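Local atomic coordinates of putative sulfatase yidJ (PDB entry 2QZU), a protein that probably hydrolyses sulfate esters as a calcium-dependent arylsulfatase. Residues D36-D41 with V51-L56; A253-R258 with D270-N275; R277-C282 with H314-G319; H321-A324 with F329-E332; Y402-D407 with G412-R417. All coordinates share one frame; numbering follows the deposited sequence.

Contact 1 (D36-D41 with V51-L56); sequences DQYRGD and VKTPHL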
# COMPACT_ATOMS: atom_id res chain seq x y z
N ASP A 36 -4.34 -16.55 8.32
CA ASP A 36 -2.93 -16.40 8.00
C ASP A 36 -2.21 -15.34 8.84
O ASP A 36 -2.75 -14.28 9.14
CB ASP A 36 -2.81 -16.09 6.50
CG ASP A 36 -1.39 -16.21 5.99
OD1 ASP A 36 -0.56 -15.35 6.32
OD2 ASP A 36 -1.11 -17.19 5.26
N GLN A 37 -0.97 -15.65 9.22
CA GLN A 37 -0.13 -14.72 9.96
C GLN A 37 -0.69 -14.27 11.31
O GLN A 37 -0.52 -13.12 11.71
CB GLN A 37 0.14 -13.51 9.07
CG GLN A 37 1.34 -12.66 9.45
CD GLN A 37 1.94 -11.99 8.23
OE1 GLN A 37 2.43 -12.67 7.32
NE2 GLN A 37 1.92 -10.67 8.20
N TYR A 38 -1.33 -15.21 12.01
CA TYR A 38 -1.93 -14.94 13.32
C TYR A 38 -1.00 -15.41 14.45
O TYR A 38 -0.71 -16.60 14.58
CB TYR A 38 -3.28 -15.67 13.40
CG TYR A 38 -4.18 -15.26 14.56
CD1 TYR A 38 -3.75 -15.35 15.88
CD2 TYR A 38 -5.48 -14.81 14.31
CE1 TYR A 38 -4.59 -14.99 16.94
CE2 TYR A 38 -6.33 -14.46 15.37
CZ TYR A 38 -5.88 -14.55 16.67
OH TYR A 38 -6.70 -14.20 17.72
N ARG A 39 -0.53 -14.47 15.28
CA ARG A 39 0.36 -14.80 16.40
C ARG A 39 -0.35 -15.53 17.53
O ARG A 39 -1.46 -15.16 17.91
CB ARG A 39 1.02 -13.54 16.97
CG ARG A 39 2.09 -12.94 16.08
CD ARG A 39 2.91 -11.88 16.80
NE ARG A 39 2.14 -10.68 17.14
CZ ARG A 39 1.51 -10.48 18.30
NH1 ARG A 39 1.55 -11.40 19.25
NH2 ARG A 39 0.87 -9.34 18.51
N GLY A 40 0.32 -16.54 18.08
CA GLY A 40 -0.26 -17.32 19.16
C GLY A 40 -0.68 -16.54 20.40
O GLY A 40 -1.72 -16.84 20.99
N ASP A 41 0.10 -15.55 20.81
CA ASP A 41 -0.25 -14.78 22.00
C ASP A 41 -1.30 -13.71 21.77
O ASP A 41 -1.73 -13.05 22.72
CB ASP A 41 1.00 -14.15 22.63
CG ASP A 41 1.93 -15.18 23.25
OD1 ASP A 41 1.45 -16.27 23.62
OD2 ASP A 41 3.14 -14.90 23.36
N VAL A 51 -5.88 -7.60 23.03
CA VAL A 51 -6.62 -7.79 21.79
C VAL A 51 -7.95 -8.46 22.15
O VAL A 51 -8.00 -9.33 23.02
CB VAL A 51 -5.82 -8.65 20.79
CG1 VAL A 51 -5.54 -10.03 21.37
CG2 VAL A 51 -6.59 -8.76 19.48
N LYS A 52 -9.02 -8.03 21.49
CA LYS A 52 -10.35 -8.57 21.76
C LYS A 52 -10.73 -9.69 20.81
O LYS A 52 -10.84 -9.48 19.61
CB LYS A 52 -11.38 -7.45 21.69
CG LYS A 52 -11.14 -6.33 22.70
CD LYS A 52 -12.18 -5.23 22.57
CE LYS A 52 -11.94 -4.14 23.60
NZ LYS A 52 -12.01 -4.66 24.99
N THR A 53 -10.93 -10.88 21.38
CA THR A 53 -11.32 -12.07 20.62
C THR A 53 -12.38 -12.82 21.42
O THR A 53 -12.17 -13.95 21.85
CB THR A 53 -10.11 -13.01 20.39
OG1 THR A 53 -9.57 -13.43 21.65
CG2 THR A 53 -9.03 -12.31 19.59
N PRO A 54 -13.55 -12.19 21.62
CA PRO A 54 -14.60 -12.86 22.39
C PRO A 54 -15.08 -14.21 21.87
O PRO A 54 -15.40 -15.10 22.65
CB PRO A 54 -15.72 -11.81 22.43
CG PRO A 54 -15.53 -11.06 21.13
CD PRO A 54 -14.02 -10.90 21.08
N HIS A 55 -15.13 -14.38 20.55
CA HIS A 55 -15.60 -15.64 19.99
C HIS A 55 -14.59 -16.77 20.12
O HIS A 55 -14.96 -17.91 20.39
CB HIS A 55 -16.02 -15.42 18.53
CG HIS A 55 -17.14 -14.44 18.39
ND1 HIS A 55 -18.43 -14.72 18.79
CD2 HIS A 55 -17.16 -13.16 17.94
CE1 HIS A 55 -19.19 -13.66 18.61
NE2 HIS A 55 -18.44 -12.69 18.10
N LEU A 56 -13.31 -16.45 19.96
CA LEU A 56 -12.28 -17.46 20.12
C LEU A 56 -12.14 -17.80 21.61
O LEU A 56 -11.84 -18.94 21.96
CB LEU A 56 -10.94 -16.96 19.57
CG LEU A 56 -10.88 -16.86 18.04
CD1 LEU A 56 -9.54 -16.29 17.62
CD2 LEU A 56 -11.09 -18.24 17.43
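The ring of Tyr38 is the one flat group in play, and it meets residues 51-56 with its hydroxyl end. Leu56 CD1 stands oblique to this ring, 4.2 Å from Tyr38 CZ and closer still, 3.5 Å, to Tyr38 OH. A second methyl, Thr53 CG2, lies 3.5 Å from the same Tyr38 OH, so two methyls meet the phenol oxygen, which also hydrogen-bonds just outside the two segments. Both partners come from the opposite direction to the tyrosine. Tyr38 is aimed at them because CG is anti to the backbone N (chi1 -167°), which stretches the ring out of the loop. On Thr53 the hydroxyl takes the cramped site between N and the carbonyl carbon (chi1 59°), where OG1 bonds the backbone N of Gly44 and leaves the methyl to the phenol. Thr53 sits at the N-cap position of helix 54-61 but gives it no capping bond; Asp287 of helix 267-299 bonds the amides of His55 and Leu56. Ile283 of that helix touches both Tyr38 and Thr53 and closes the packing. The contact is buried and almost wholly van der Waals in nature. It ties the loop that leaves central strand 29-35 to the start of the next helix, a strand-loop-helix connection of the alkaline phosphatase-like fold, in which such loops line the active-site end of the sheet.

Contact 2 (A253-R258 with D270-N275); sequences ALCKGR and DYFRNN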
# COMPACT_ATOMS: atom_id res chain seq x y z
N ALA A 253 2.44 1.50 25.69
CA ALA A 253 2.29 0.60 26.83
C ALA A 253 2.54 -0.85 26.43
O ALA A 253 3.01 -1.66 27.23
CB ALA A 253 0.90 0.75 27.42
N LEU A 254 2.22 -1.17 25.18
CA LEU A 254 2.39 -2.53 24.66
C LEU A 254 3.86 -2.95 24.60
O LEU A 254 4.17 -4.13 24.71
CB LEU A 254 1.79 -2.63 23.25
CG LEU A 254 0.29 -2.40 23.10
CD1 LEU A 254 -0.07 -2.37 21.62
CD2 LEU A 254 -0.47 -3.51 23.81
N CYS A 255 4.75 -1.97 24.43
CA CYS A 255 6.18 -2.24 24.33
C CYS A 255 6.87 -2.40 25.68
O CYS A 255 8.06 -2.70 25.74
CB CYS A 255 6.85 -1.13 23.53
SG CYS A 255 6.11 -0.82 21.90
N LYS A 256 6.11 -2.22 26.75
CA LYS A 256 6.64 -2.33 28.11
C LYS A 256 7.16 -3.74 28.42
O LYS A 256 6.43 -4.72 28.32
CB LYS A 256 5.54 -1.96 29.12
CG LYS A 256 6.02 -1.91 30.56
CD LYS A 256 6.98 -0.76 30.76
CE LYS A 256 7.47 -0.69 32.20
NZ LYS A 256 8.32 0.51 32.42
N GLY A 257 8.43 -3.82 28.80
CA GLY A 257 9.03 -5.10 29.13
C GLY A 257 9.29 -5.97 27.91
O GLY A 257 9.41 -7.19 28.02
N ARG A 258 9.38 -5.34 26.74
CA ARG A 258 9.63 -6.07 25.50
C ARG A 258 10.94 -5.59 24.88
O ARG A 258 10.94 -4.78 23.96
CB ARG A 258 8.48 -5.84 24.51
CG ARG A 258 7.17 -6.56 24.86
CD ARG A 258 7.32 -8.07 24.76
NE ARG A 258 7.66 -8.50 23.40
CZ ARG A 258 6.80 -8.59 22.39
NH1 ARG A 258 5.51 -8.31 22.57
NH2 ARG A 258 7.23 -8.96 21.19
N ASP A 270 9.30 1.84 14.92
CA ASP A 270 8.15 2.59 14.44
C ASP A 270 7.24 1.69 13.63
O ASP A 270 6.02 1.87 13.63
CB ASP A 270 8.59 3.79 13.59
CG ASP A 270 9.25 4.87 14.42
OD1 ASP A 270 8.92 4.98 15.62
OD2 ASP A 270 10.08 5.63 13.86
N TYR A 271 7.82 0.72 12.94
CA TYR A 271 7.03 -0.21 12.14
C TYR A 271 6.07 -0.97 13.05
O TYR A 271 4.89 -1.15 12.71
CB TYR A 271 7.95 -1.20 11.41
CG TYR A 271 7.20 -2.13 10.47
CD1 TYR A 271 6.55 -1.64 9.33
CD2 TYR A 271 7.11 -3.50 10.74
CE1 TYR A 271 5.83 -2.49 8.49
CE2 TYR A 271 6.39 -4.35 9.91
CZ TYR A 271 5.76 -3.85 8.79
OH TYR A 271 5.05 -4.69 7.97
N PHE A 272 6.56 -1.42 14.20
CA PHE A 272 5.71 -2.16 15.12
C PHE A 272 4.59 -1.27 15.62
O PHE A 272 3.41 -1.63 15.56
CB PHE A 272 6.52 -2.65 16.33
CG PHE A 272 5.69 -3.37 17.35
CD1 PHE A 272 5.38 -4.72 17.19
CD2 PHE A 272 5.19 -2.69 18.46
CE1 PHE A 272 4.56 -5.38 18.11
CE2 PHE A 272 4.37 -3.34 19.38
CZ PHE A 272 4.06 -4.69 19.21
N ARG A 273 4.96 -0.09 16.12
CA ARG A 273 4.01 0.88 16.66
C ARG A 273 2.98 1.39 15.65
O ARG A 273 1.84 1.66 16.01
CB ARG A 273 4.78 2.06 17.25
CG ARG A 273 5.67 1.69 18.43
CD ARG A 273 6.52 2.88 18.87
NE ARG A 273 7.23 2.63 20.13
CZ ARG A 273 8.26 1.80 20.27
NH1 ARG A 273 8.72 1.11 19.24
NH2 ARG A 273 8.83 1.66 21.46
N ASN A 274 3.38 1.51 14.39
CA ASN A 274 2.51 2.02 13.34
C ASN A 274 1.51 0.99 12.80
O ASN A 274 0.56 1.36 12.12
CB ASN A 274 3.36 2.54 12.17
CG ASN A 274 2.56 3.39 11.20
OD1 ASN A 274 2.84 3.38 10.00
ND2 ASN A 274 1.59 4.13 11.71
N ASN A 275 1.73 -0.29 13.10
CA ASN A 275 0.86 -1.34 12.58
C ASN A 275 0.13 -2.23 13.59
O ASN A 275 -0.77 -2.98 13.21
CB ASN A 275 1.65 -2.24 11.63
CG ASN A 275 2.07 -1.52 10.37
OD1 ASN A 275 1.26 -1.29 9.47
ND2 ASN A 275 3.35 -1.15 10.29
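Phe272 and Arg273, consecutive on helix 267-299, both close on Cys255 SG. Phe272 comes first: with CG anti to the backbone N (chi1 178°), its side chain starts toward residues 253-258, and Phe272 CE2 lies 4.0 Å from Cys255 SG in an oblique sulfur-aromatic contact. Arg273 follows, reaching across with a chain extended from CG to NE. Its guanidinium lies flat against the thiol: Cys255 SG sits over the centre of one face, 3.7 Å from Arg273 NH2. Polar bonds outside the contact fix that plane, since Arg273 NE is salt-bridged to Glu252 while Arg273 NH1 bonds the carbonyls of Gly269 and Pro262. Further along, Asn275 ND2 turns back to Tyr271 O at 2.9 Å, meeting a lone pair in the carbonyl plane. On the other side the sulfur is presented by a type II turn running from Cys255 to Arg258. The turn follows the short helix 251-254, whose Leu254 packs on Ile276 and Tyr280, one and two turns further along helix 267-299; Phe272 also touches Met318 from the loop after strand 306-311, and Tyr271 and Asn274 face Gln220 and Gly124 of the second subunit.

Contact 3 (R277-C282 with H314-G319); sequences RNYYAC and HGICMG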
# COMPACT_ATOMS: atom_id res chain seq x y z
N ARG A 277 -2.10 -1.55 15.90
CA ARG A 277 -3.54 -1.27 16.02
C ARG A 277 -4.35 -1.97 14.93
O ARG A 277 -5.38 -2.59 15.23
CB ARG A 277 -3.81 0.23 15.94
CG ARG A 277 -3.54 0.99 17.22
CD ARG A 277 -4.07 2.42 17.16
NE ARG A 277 -3.77 3.16 18.38
CZ ARG A 277 -4.13 4.41 18.61
NH1 ARG A 277 -4.81 5.09 17.70
NH2 ARG A 277 -3.80 5.00 19.76
N ASN A 278 -3.91 -1.85 13.69
CA ASN A 278 -4.63 -2.47 12.59
C ASN A 278 -4.49 -3.98 12.61
O ASN A 278 -5.38 -4.69 12.14
CB ASN A 278 -4.16 -1.89 11.25
CG ASN A 278 -4.79 -0.53 10.96
OD1 ASN A 278 -4.28 0.25 10.16
ND2 ASN A 278 -5.92 -0.26 11.61
N TYR A 279 -3.39 -4.48 13.17
CA TYR A 279 -3.20 -5.93 13.28
C TYR A 279 -4.28 -6.45 14.22
O TYR A 279 -4.96 -7.45 13.93
CB TYR A 279 -1.81 -6.25 13.84
CG TYR A 279 -1.50 -7.73 13.90
CD1 TYR A 279 -1.39 -8.49 12.73
CD2 TYR A 279 -1.31 -8.38 15.12
CE1 TYR A 279 -1.08 -9.86 12.78
CE2 TYR A 279 -1.01 -9.74 15.18
CZ TYR A 279 -0.89 -10.47 14.01
OH TYR A 279 -0.58 -11.81 14.07
N TYR A 280 -4.46 -5.78 15.36
CA TYR A 280 -5.49 -6.20 16.31
C TYR A 280 -6.89 -6.05 15.70
O TYR A 280 -7.76 -6.88 15.95
CB TYR A 280 -5.41 -5.40 17.61
CG TYR A 280 -4.23 -5.74 18.52
CD1 TYR A 280 -3.53 -6.94 18.38
CD2 TYR A 280 -3.85 -4.87 19.54
CE1 TYR A 280 -2.48 -7.26 19.25
CE2 TYR A 280 -2.81 -5.18 20.41
CZ TYR A 280 -2.13 -6.37 20.26
OH TYR A 280 -1.11 -6.68 21.12
N ALA A 281 -7.09 -5.00 14.90
CA ALA A 281 -8.39 -4.77 14.26
C ALA A 281 -8.73 -5.96 13.37
O ALA A 281 -9.86 -6.45 13.38
CB ALA A 281 -8.36 -3.47 13.43
N CYS A 282 -7.74 -6.41 12.60
CA CYS A 282 -7.93 -7.56 11.71
C CYS A 282 -8.30 -8.79 12.51
O CYS A 282 -9.21 -9.53 12.13
CB CYS A 282 -6.65 -7.84 10.92
SG CYS A 282 -6.33 -6.70 9.53
N HIS A 314 1.56 -19.37 10.63
CA HIS A 314 2.71 -18.73 11.26
C HIS A 314 2.36 -17.39 11.89
O HIS A 314 1.28 -16.84 11.66
CB HIS A 314 3.84 -18.53 10.25
CG HIS A 314 3.47 -17.67 9.08
ND1 HIS A 314 3.31 -16.30 9.18
CD2 HIS A 314 3.22 -17.98 7.79
CE1 HIS A 314 2.97 -15.81 8.00
NE2 HIS A 314 2.91 -16.82 7.14
N GLY A 315 3.28 -16.89 12.71
CA GLY A 315 3.10 -15.60 13.36
C GLY A 315 3.74 -14.50 12.54
O GLY A 315 3.78 -14.57 11.31
N ILE A 316 4.27 -13.48 13.22
CA ILE A 316 4.90 -12.35 12.54
C ILE A 316 5.77 -11.56 13.53
O ILE A 316 5.41 -11.43 14.70
CB ILE A 316 3.81 -11.42 11.92
CG1 ILE A 316 4.46 -10.37 11.02
CG2 ILE A 316 3.00 -10.74 13.03
CD1 ILE A 316 5.00 -10.94 9.74
N CYS A 317 6.92 -11.07 13.07
CA CYS A 317 7.79 -10.28 13.95
C CYS A 317 7.31 -8.83 14.01
O CYS A 317 7.27 -8.23 15.09
CB CYS A 317 9.24 -10.34 13.46
SG CYS A 317 10.01 -11.97 13.70
N MSE A 318 6.95 -8.28 12.86
CA MSE A 318 6.43 -6.92 12.76
C MSE A 318 7.35 -5.89 13.43
O MSE A 318 6.89 -4.95 14.09
CB MSE A 318 5.03 -6.86 13.39
CG MSE A 318 4.17 -5.69 12.92
SE MSE A 318 2.37 -5.70 13.71
CE MSE A 318 2.73 -4.63 15.26
N GLY A 319 8.66 -6.06 13.25
CA GLY A 319 9.60 -5.12 13.84
C GLY A 319 10.40 -5.72 14.98
O GLY A 319 11.53 -5.31 15.24
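The loop after strand 306-311 carries the His314-Gly315 pair, in a region that in sulfatases probably lies near the metal site, and is packed here against helix 267-299 by Tyr279, Ile316 and Met318. Tyr279 points out of the helix with CG anti to its N (chi1 -176°), and the ring slides past Ile316 in the opposite sense. Ile316 touches it with the CG2 branch, 3.9 Å from Tyr279 OH and 4.0 Å from Tyr279 CZ, while its other branch leads away. Nearer the ring's root, Met318, a selenomethionine in this crystal, makes a Met-aromatic contact: Met318 SE is 5.0 Å from the centroid of the Tyr279 ring and 31° off its normal, an oblique position. The same selenium lies 4.2 Å from Tyr279 CB. Beyond the ring the loop is braced by itself, for His314 ND1 gives a nearly straight bond (170°) of 2.8 Å to a lone pair of Gly315 O. Met318 also packs on Tyr271, Asn275 and Ile276 of the same helix. The phenol end does not stay apolar: Tyr279 OH gives a hydrogen bond to the carbonyl of Gln37 and takes one from the amide of Arg39. The buried hydroxyl is thus satisfied by a third part of the chain, and a single tyrosine combines greasy packing along its ring with a two-bond polar grip at its tip, which would limit movement of the ring.

Contact 4 (H321-A324 with F329-E332); sequences HENA and FYEE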
# COMPACT_ATOMS: atom_id res chain seq x y z
N HIS A 321 12.84 -7.92 17.02
CA HIS A 321 14.12 -8.50 16.64
C HIS A 321 14.64 -7.93 15.32
O HIS A 321 15.42 -8.57 14.61
CB HIS A 321 14.01 -10.03 16.56
CG HIS A 321 13.88 -10.69 17.90
ND1 HIS A 321 14.90 -10.69 18.83
CD2 HIS A 321 12.84 -11.33 18.48
CE1 HIS A 321 14.49 -11.29 19.93
NE2 HIS A 321 13.24 -11.69 19.74
N GLU A 322 14.21 -6.71 15.01
CA GLU A 322 14.61 -6.01 13.79
C GLU A 322 14.16 -6.74 12.52
O GLU A 322 14.72 -6.52 11.44
CB GLU A 322 16.14 -5.84 13.75
CG GLU A 322 16.74 -5.10 14.93
CD GLU A 322 16.29 -3.65 15.04
OE1 GLU A 322 15.76 -3.11 14.04
OE2 GLU A 322 16.48 -3.04 16.11
N ASN A 323 13.15 -7.60 12.65
CA ASN A 323 12.60 -8.35 11.53
C ASN A 323 11.18 -7.88 11.22
O ASN A 323 10.34 -7.81 12.13
CB ASN A 323 12.56 -9.85 11.83
CG ASN A 323 13.91 -10.51 11.71
OD1 ASN A 323 14.82 -10.26 12.50
ND2 ASN A 323 14.05 -11.38 10.71
N ALA A 324 10.92 -7.56 9.97
CA ALA A 324 9.60 -7.11 9.59
C ALA A 324 8.62 -8.25 9.37
O ALA A 324 7.44 -8.15 9.71
CB ALA A 324 9.69 -6.31 8.25
N PHE A 329 13.25 -18.32 13.43
CA PHE A 329 13.05 -19.11 14.64
C PHE A 329 12.52 -18.41 15.89
O PHE A 329 12.17 -19.08 16.86
CB PHE A 329 14.35 -19.83 14.99
CG PHE A 329 15.56 -18.97 14.89
CD1 PHE A 329 16.46 -19.13 13.83
CD2 PHE A 329 15.78 -17.95 15.81
CE1 PHE A 329 17.57 -18.29 13.71
CE2 PHE A 329 16.88 -17.11 15.69
CZ PHE A 329 17.77 -17.28 14.64
N TYR A 330 12.46 -17.08 15.88
CA TYR A 330 11.96 -16.35 17.04
C TYR A 330 10.53 -16.73 17.40
O TYR A 330 9.71 -17.02 16.52
CB TYR A 330 12.06 -14.84 16.79
CG TYR A 330 13.48 -14.32 16.78
CD1 TYR A 330 14.30 -14.46 17.91
CD2 TYR A 330 14.00 -13.68 15.66
CE1 TYR A 330 15.61 -13.98 17.91
CE2 TYR A 330 15.31 -13.20 15.65
CZ TYR A 330 16.11 -13.35 16.78
OH TYR A 330 17.41 -12.88 16.78
N GLU A 331 10.23 -16.72 18.70
CA GLU A 331 8.90 -17.07 19.20
C GLU A 331 7.74 -16.34 18.52
O GLU A 331 6.72 -16.97 18.22
CB GLU A 331 8.83 -16.82 20.71
CG GLU A 331 9.59 -17.81 21.56
CD GLU A 331 9.06 -19.22 21.44
OE1 GLU A 331 9.65 -20.01 20.68
OE2 GLU A 331 8.03 -19.52 22.09
N GLU A 332 7.86 -15.03 18.30
CA GLU A 332 6.77 -14.28 17.69
C GLU A 332 6.45 -14.77 16.27
O GLU A 332 5.36 -14.53 15.75
CB GLU A 332 7.08 -12.78 17.66
CG GLU A 332 8.24 -12.40 16.75
CD GLU A 332 9.58 -12.40 17.47
OE1 GLU A 332 9.70 -13.07 18.52
OE2 GLU A 332 10.51 -11.73 16.98
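His321 and Tyr330 lie face to face, centroids of the two rings 3.6 Å apart and planes 1° from parallel. Each side chain has CG anti to the carbonyl carbon (chi1 -72° for His321, -70° for Tyr330), and the two chains converge obliquely until one ring covers the other. The overlap is extended by His321 CB, which lies over the same face in a CH-pi contact, 3.9 Å from the centroid of the Tyr330 ring. Phe329 occupies the opposite face, its CE2 standing over the centre, so the tyrosine is held between two neighbours. Glu332 is twisted differently. Its CG takes the congested slot between N and the carbonyl carbon and the chain bends sharply at chi2, which brings the carboxylate to the edge of the imidazole, nearly coplanar with it. The approach is too close in the model, and the imidazole is probably turned over, so its detail is doubtful. Backbone bonds outside the pair tie His321 to Asp260 and Glu332 to Ile316. Tyr330 holds the N-cap position of the short helix 331-334, and Glu331 is salt-bridged to Arg417. This is a local aromatic stack at the protein surface, folding the loop after strand 306-311 back onto the start of the next helix.

Contact 5 (Y402-D407 with G412-R417); sequences YFVKFD and GYRGLR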
# COMPACT_ATOMS: atom_id res chain seq x y z
N TYR A 402 12.77 -25.01 10.53
CA TYR A 402 13.30 -25.07 9.18
C TYR A 402 13.37 -23.77 8.39
O TYR A 402 12.54 -22.87 8.56
CB TYR A 402 12.45 -26.00 8.30
CG TYR A 402 12.44 -27.45 8.68
CD1 TYR A 402 13.41 -28.32 8.18
CD2 TYR A 402 11.47 -27.96 9.54
CE1 TYR A 402 13.41 -29.66 8.54
CE2 TYR A 402 11.46 -29.30 9.90
CZ TYR A 402 12.43 -30.14 9.39
OH TYR A 402 12.45 -31.46 9.77
N PHE A 403 14.37 -23.71 7.53
CA PHE A 403 14.54 -22.67 6.54
C PHE A 403 15.34 -23.38 5.47
O PHE A 403 16.47 -23.81 5.72
CB PHE A 403 15.33 -21.43 6.97
CG PHE A 403 15.56 -20.50 5.81
CD1 PHE A 403 14.48 -19.86 5.20
CD2 PHE A 403 16.82 -20.39 5.22
CE1 PHE A 403 14.65 -19.13 4.02
CE2 PHE A 403 17.00 -19.66 4.04
CZ PHE A 403 15.91 -19.04 3.44
N VAL A 404 14.74 -23.53 4.30
CA VAL A 404 15.40 -24.21 3.19
C VAL A 404 15.52 -23.24 2.02
O VAL A 404 14.53 -22.64 1.60
CB VAL A 404 14.58 -25.44 2.72
CG1 VAL A 404 15.31 -26.15 1.57
CG2 VAL A 404 14.36 -26.39 3.87
N LYS A 405 16.73 -23.07 1.50
CA LYS A 405 16.92 -22.19 0.35
C LYS A 405 16.40 -23.02 -0.82
O LYS A 405 16.97 -24.05 -1.15
CB LYS A 405 18.40 -21.85 0.17
CG LYS A 405 18.65 -20.76 -0.87
CD LYS A 405 20.09 -20.28 -0.86
CE LYS A 405 20.32 -19.21 -1.92
NZ LYS A 405 21.71 -18.67 -1.86
N PHE A 406 15.31 -22.56 -1.43
CA PHE A 406 14.68 -23.31 -2.51
C PHE A 406 15.57 -23.74 -3.67
O PHE A 406 15.37 -24.82 -4.22
CB PHE A 406 13.47 -22.55 -3.07
CG PHE A 406 13.82 -21.30 -3.82
CD1 PHE A 406 14.10 -20.12 -3.14
CD2 PHE A 406 13.87 -21.31 -5.21
CE1 PHE A 406 14.42 -18.96 -3.83
CE2 PHE A 406 14.20 -20.15 -5.91
CZ PHE A 406 14.47 -18.97 -5.22
N ASP A 407 16.54 -22.91 -4.03
CA ASP A 407 17.42 -23.24 -5.15
C ASP A 407 18.77 -23.85 -4.75
O ASP A 407 19.65 -24.03 -5.59
CB ASP A 407 17.64 -22.00 -6.03
CG ASP A 407 18.22 -20.82 -5.27
OD1 ASP A 407 18.17 -20.82 -4.03
OD2 ASP A 407 18.72 -19.88 -5.93
N GLY A 412 20.87 -23.08 4.50
CA GLY A 412 19.67 -22.86 5.28
C GLY A 412 19.85 -23.13 6.76
O GLY A 412 20.97 -23.25 7.25
N TYR A 413 18.73 -23.22 7.47
CA TYR A 413 18.72 -23.48 8.90
C TYR A 413 18.00 -24.77 9.24
O TYR A 413 17.07 -25.17 8.56
CB TYR A 413 17.94 -22.38 9.64
CG TYR A 413 18.60 -21.04 9.80
CD1 TYR A 413 19.55 -20.82 10.80
CD2 TYR A 413 18.22 -19.97 9.00
CE1 TYR A 413 20.11 -19.56 10.99
CE2 TYR A 413 18.77 -18.70 9.18
CZ TYR A 413 19.71 -18.50 10.18
OH TYR A 413 20.25 -17.25 10.37
N ARG A 414 18.44 -25.39 10.33
CA ARG A 414 17.77 -26.57 10.87
C ARG A 414 17.88 -26.35 12.37
O ARG A 414 18.92 -25.90 12.87
CB ARG A 414 18.44 -27.88 10.47
CG ARG A 414 18.30 -28.21 8.99
CD ARG A 414 16.85 -28.43 8.56
NE ARG A 414 16.81 -28.94 7.19
CZ ARG A 414 17.10 -28.22 6.11
NH1 ARG A 414 17.44 -26.95 6.23
NH2 ARG A 414 17.10 -28.80 4.92
N GLY A 415 16.81 -26.63 13.10
CA GLY A 415 16.87 -26.43 14.53
C GLY A 415 15.89 -27.26 15.31
O GLY A 415 15.16 -28.08 14.75
N LEU A 416 15.87 -27.03 16.62
CA LEU A 416 14.98 -27.74 17.52
C LEU A 416 14.44 -26.76 18.56
O LEU A 416 15.13 -25.83 18.96
CB LEU A 416 15.73 -28.86 18.24
CG LEU A 416 16.32 -30.01 17.42
CD1 LEU A 416 17.21 -30.86 18.33
CD2 LEU A 416 15.21 -30.84 16.81
N ARG A 417 13.20 -26.99 18.99
CA ARG A 417 12.59 -26.15 20.01
C ARG A 417 12.12 -27.07 21.13
O ARG A 417 11.24 -27.90 20.92
CB ARG A 417 11.39 -25.37 19.45
CG ARG A 417 10.71 -24.43 20.47
CD ARG A 417 9.52 -23.68 19.85
NE ARG A 417 8.88 -22.74 20.77
CZ ARG A 417 8.13 -23.09 21.81
NH1 ARG A 417 7.91 -24.37 22.08
NH2 ARG A 417 7.59 -22.16 22.59
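Tyr402 and Arg414 share one face of this hairpin with Val404, while Phe403 and Tyr413 occupy the other. On the first face the arginine bends at chi2 and runs across the sheet: Arg414 CD comes 3.5 Å from Tyr402 CD1, with ring and guanidinium planes 53° apart. Val404 adds a methyl over one face of the guanidinium, Val404 CG2 lying 3.8 Å from Arg414 NH2. Polar partners hold the charged end: NE is salt-bridged to Asp474, and Arg414 NH1 bonds Tyr413 O at 3.0 Å, coming from above the carbonyl plane. Tyr413 O also accepts Phe403 N, 3.2 Å away, from the opposite face of its plane, so one oxygen serves both the strand pairing and the side chain. The return bond, Tyr413 N to Phe403 O, is shorter at 2.9 Å; together they make Phe403 and Tyr413 the hydrogen-bonded pair, flanked by the non-hydrogen-bonded pairs Tyr402-Arg414 and Val404-Gly412. On the second face the two side chains pass at a slant. Phe403 CB meets the edge of the Tyr413 ring in its plane, 3.8 Å from Tyr413 CD2. Gly412 lets the backbones close, its CA 3.4 Å from Phe403 O in a CA-H...O contact. Strands 402-404 and 412-417 run nearly antiparallel, 159° between their directions. Strand 399-404 is an outermost strand of a four-stranded antiparallel sheet and 412-417 runs next to it, followed by 421-428; helix 455-471 packs on the Arg414 side, where Trp468 bonds the Tyr402 hydroxyl, and Phe403 reaches Gln20 of the second subunit.

In the fold
Contacts 1, 3 and 5 are buried, contact 2 partly so, and contact 4 lies at the surface. Helix 267-299 supplies a segment to contacts 2 and 3 and packs against contact 1, whose backbone in turn receives the Tyr279 hydroxyl of contact 3. Contacts 3 and 4 share the loop after strand 306-311 and are joined by backbone bonds such as Ile316 to Glu332. Contact 5 stands apart in the separate antiparallel sheet, linked to contact 4 through the Glu331-Arg417 salt bridge. Chemistry follows place: methyls on a tyrosine in contact 1, selenium and a methyl on a tyrosine ring in contact 3, a thiol over a guanidinium in contact 2, stacked rings in contact 4, and cross-strand backbone bonds in contact 5 alone.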